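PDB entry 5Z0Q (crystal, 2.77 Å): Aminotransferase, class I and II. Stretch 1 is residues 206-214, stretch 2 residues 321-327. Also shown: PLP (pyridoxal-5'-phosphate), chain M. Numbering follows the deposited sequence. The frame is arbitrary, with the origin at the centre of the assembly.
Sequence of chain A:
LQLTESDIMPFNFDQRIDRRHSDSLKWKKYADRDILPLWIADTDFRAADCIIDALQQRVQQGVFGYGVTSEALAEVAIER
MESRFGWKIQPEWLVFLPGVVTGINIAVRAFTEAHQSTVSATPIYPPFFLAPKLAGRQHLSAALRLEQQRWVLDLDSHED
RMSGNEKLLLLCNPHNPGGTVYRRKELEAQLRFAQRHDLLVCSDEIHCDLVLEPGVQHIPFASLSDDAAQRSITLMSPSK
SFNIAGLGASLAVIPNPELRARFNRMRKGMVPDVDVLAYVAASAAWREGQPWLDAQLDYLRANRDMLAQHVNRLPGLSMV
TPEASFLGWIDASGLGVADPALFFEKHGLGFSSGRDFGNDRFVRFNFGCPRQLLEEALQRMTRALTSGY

Stretch 1 (206-214) IHCDLVLEP
Stretch 2, residues 321-327: TPEASFL

Stretch 1 makes a type I turn from His207 to Leu210, closed by Leu210 N donating to His207 O at 3.0 Å, then passes through an extended Val211 (phi/psi -78/123), Leu212 at -102/-23 and an extended Glu213 (-73/128). Stretch 2 meets it in a single antiparallel bridge that sets Val211 against Ala324, their CA atoms 4.6 Å apart. Two backbone hydrogen bonds flank this pair. Leu212 N donates to Glu323 O at 3.1 Å, and its 170° angle at hydrogen marks a nearly linear bond. Ser325 N donates to Leu210 O at 3.2 Å, but the 134° angle makes it weak. Leu210 O also receives a CA-H contact from Ala324 CA, at 3.3 Å and 136°, so this carbonyl faces two neighbouring donors.

Around the bridge the backbone is not regular strand: Glu323 (-70/-13) is followed by the extended Ala324 (-137/121) and Ser325 (-59/158), and a cis peptide precedes Phe326 (-128/38). Val211 points its CB away from stretch 2, whereas Leu210 and Leu212 point theirs toward it. Leu210, chi1 m and chi2 t, brings CD1 to 3.7 Å from Phe326 CD2, an apolar contact with Phe326 chi1 at 39°. Leu212 has the same m, t rotamer; its CD1 lies 3.1 Å from Ser325 OG (chi1 -93°, between wells), a close approach in which a methyl offers the hydroxyl no polar partner.

Glu323 (m, t, chi3 -33°) has both carboxylate oxygens hydrogen-bonded elsewhere in the structure. Glu213 (chi1 -147°, between wells, chi2 p, chi3 18°) brings OE1 no closer to the Glu323 side chain than 4.1 Å, at Glu323 CG. His207 (chi1 m, chi2 89°) places CD2 3.7 Å from Ser325 O, while CE1 reaches 3.1 Å from PLP O3, which lies at the ring edge near its plane. Ile206 (t, p) adds CG2 at 3.4 Å from PLP C2.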

# COMPACT_ATOMS: atom_id res chain seq x y z
N ILE A 206 10.54 -13.96 5.48
CA ILE A 206 11.14 -12.79 4.84
C ILE A 206 12.66 -12.90 4.83
O ILE A 206 13.32 -12.40 3.91
CB ILE A 206 10.66 -11.51 5.54
CG1 ILE A 206 11.34 -10.27 4.96
CG2 ILE A 206 10.91 -11.59 7.03
CD1 ILE A 206 11.02 -10.02 3.51
N HIS A 207 13.25 -13.56 5.83
CA HIS A 207 14.69 -13.68 5.94
C HIS A 207 15.24 -14.94 5.28
O HIS A 207 16.40 -15.30 5.53
CB HIS A 207 15.11 -13.66 7.41
CG HIS A 207 14.82 -12.36 8.11
ND1 HIS A 207 13.62 -12.11 8.74
CD2 HIS A 207 15.57 -11.25 8.26
CE1 HIS A 207 13.65 -10.90 9.26
NE2 HIS A 207 14.82 -10.35 8.98
N CYS A 208 14.45 -15.61 4.44
CA CYS A 208 14.87 -16.89 3.88
C CYS A 208 16.10 -16.77 2.98
O CYS A 208 16.81 -17.76 2.79
CB CYS A 208 13.72 -17.52 3.09
SG CYS A 208 13.18 -16.58 1.66
N ASP A 209 16.38 -15.58 2.44
CA ASP A 209 17.55 -15.39 1.59
C ASP A 209 18.82 -15.10 2.38
O ASP A 209 19.90 -15.06 1.78
CB ASP A 209 17.30 -14.25 0.60
CG ASP A 209 16.24 -14.58 -0.42
OD1 ASP A 209 16.07 -15.77 -0.75
OD2 ASP A 209 15.56 -13.64 -0.91
N LEU A 210 18.72 -14.89 3.69
CA LEU A 210 19.86 -14.47 4.51
C LEU A 210 20.38 -15.59 5.40
O LEU A 210 20.85 -15.34 6.51
CB LEU A 210 19.48 -13.25 5.35
CG LEU A 210 19.11 -11.99 4.57
CD1 LEU A 210 18.73 -10.86 5.51
CD2 LEU A 210 20.26 -11.57 3.66
N VAL A 211 20.33 -16.83 4.91
CA VAL A 211 20.86 -17.96 5.66
C VAL A 211 22.38 -17.97 5.52
O VAL A 211 22.91 -18.01 4.41
CB VAL A 211 20.26 -19.28 5.17
CG1 VAL A 211 20.86 -20.46 5.93
CG2 VAL A 211 18.74 -19.26 5.33
N LEU A 212 23.08 -17.94 6.66
CA LEU A 212 24.54 -17.90 6.66
C LEU A 212 25.18 -19.24 6.98
O LEU A 212 26.34 -19.46 6.62
CB LEU A 212 25.05 -16.87 7.67
CG LEU A 212 24.50 -15.45 7.62
CD1 LEU A 212 25.13 -14.62 8.73
CD2 LEU A 212 24.74 -14.81 6.26
N GLU A 213 24.46 -20.14 7.64
CA GLU A 213 25.07 -21.39 8.09
C GLU A 213 25.30 -22.31 6.91
O GLU A 213 24.37 -22.56 6.13
CB GLU A 213 24.17 -22.06 9.14
CG GLU A 213 24.94 -22.83 10.20
CD GLU A 213 25.75 -21.93 11.12
OE1 GLU A 213 25.46 -20.71 11.16
OE2 GLU A 213 26.67 -22.43 11.80
N PRO A 214 26.51 -22.84 6.73
CA PRO A 214 26.77 -23.72 5.59
C PRO A 214 26.07 -25.06 5.74
O PRO A 214 25.77 -25.51 6.85
CB PRO A 214 28.30 -23.88 5.61
CG PRO A 214 28.67 -23.68 7.04
CD PRO A 214 27.70 -22.65 7.57
N THR A 321 24.87 -16.68 18.34
CA THR A 321 25.26 -16.36 16.97
C THR A 321 24.08 -16.61 16.04
O THR A 321 23.64 -17.77 15.91
CB THR A 321 26.46 -17.20 16.54
OG1 THR A 321 27.59 -16.89 17.38
CG2 THR A 321 26.82 -16.91 15.09
N PRO A 322 23.54 -15.59 15.38
CA PRO A 322 22.35 -15.79 14.55
C PRO A 322 22.68 -16.60 13.31
O PRO A 322 23.61 -16.27 12.56
CB PRO A 322 21.92 -14.36 14.20
CG PRO A 322 23.18 -13.56 14.27
CD PRO A 322 24.00 -14.18 15.38
N GLU A 323 21.91 -17.66 13.09
CA GLU A 323 22.06 -18.44 11.87
C GLU A 323 21.57 -17.68 10.64
O GLU A 323 21.85 -18.11 9.51
CB GLU A 323 21.31 -19.77 12.00
CG GLU A 323 21.87 -20.68 13.08
CD GLU A 323 21.10 -21.98 13.22
OE1 GLU A 323 19.87 -21.98 13.00
OE2 GLU A 323 21.73 -23.01 13.54
N ALA A 324 20.85 -16.58 10.82
CA ALA A 324 20.34 -15.78 9.71
C ALA A 324 20.55 -14.30 10.02
O ALA A 324 20.05 -13.80 11.02
CB ALA A 324 18.86 -16.07 9.46
N SER A 325 21.30 -13.63 9.14
CA SER A 325 21.53 -12.20 9.25
C SER A 325 20.21 -11.43 9.21
O SER A 325 19.20 -11.92 8.70
CB SER A 325 22.47 -11.75 8.12
OG SER A 325 23.82 -11.77 8.54
N PHE A 326 20.21 -10.20 9.74
CA PHE A 326 21.40 -9.51 10.24
C PHE A 326 21.23 -8.97 11.65
O PHE A 326 21.69 -7.88 11.98
CB PHE A 326 21.76 -8.36 9.29
CG PHE A 326 20.57 -7.62 8.75
CD1 PHE A 326 20.01 -6.57 9.46
CD2 PHE A 326 20.00 -7.98 7.54
CE1 PHE A 326 18.90 -5.89 8.97
CE2 PHE A 326 18.90 -7.31 7.04
CZ PHE A 326 18.35 -6.26 7.76
N LEU A 327 20.54 -9.75 12.49
CA LEU A 327 20.34 -9.44 13.90
C LEU A 327 20.33 -10.76 14.66
O LEU A 327 19.88 -11.78 14.13
CB LEU A 327 19.04 -8.66 14.12
CG LEU A 327 18.61 -7.64 13.05
CD1 LEU A 327 17.50 -8.21 12.18
CD2 LEU A 327 18.21 -6.30 13.65
N1 PLP M . 8.49 -9.80 8.75
C2 PLP M . 9.57 -9.86 9.61
C2A PLP M . 9.75 -11.03 10.52
C3 PLP M . 10.51 -8.82 9.62
O3 PLP M . 11.58 -8.88 10.47
C4 PLP M . 10.35 -7.73 8.78
C4A PLP M . 11.43 -6.71 8.66
C5 PLP M . 9.25 -7.68 7.92
C6 PLP M . 8.33 -8.72 7.91
C5A PLP M . 9.09 -6.49 7.00
O4P PLP M . 7.74 -6.33 6.61
P PLP M . 7.29 -4.98 5.87
O1P PLP M . 7.78 -3.79 6.65
O2P PLP M . 5.78 -4.93 5.77
O3P PLP M . 7.89 -4.97 4.49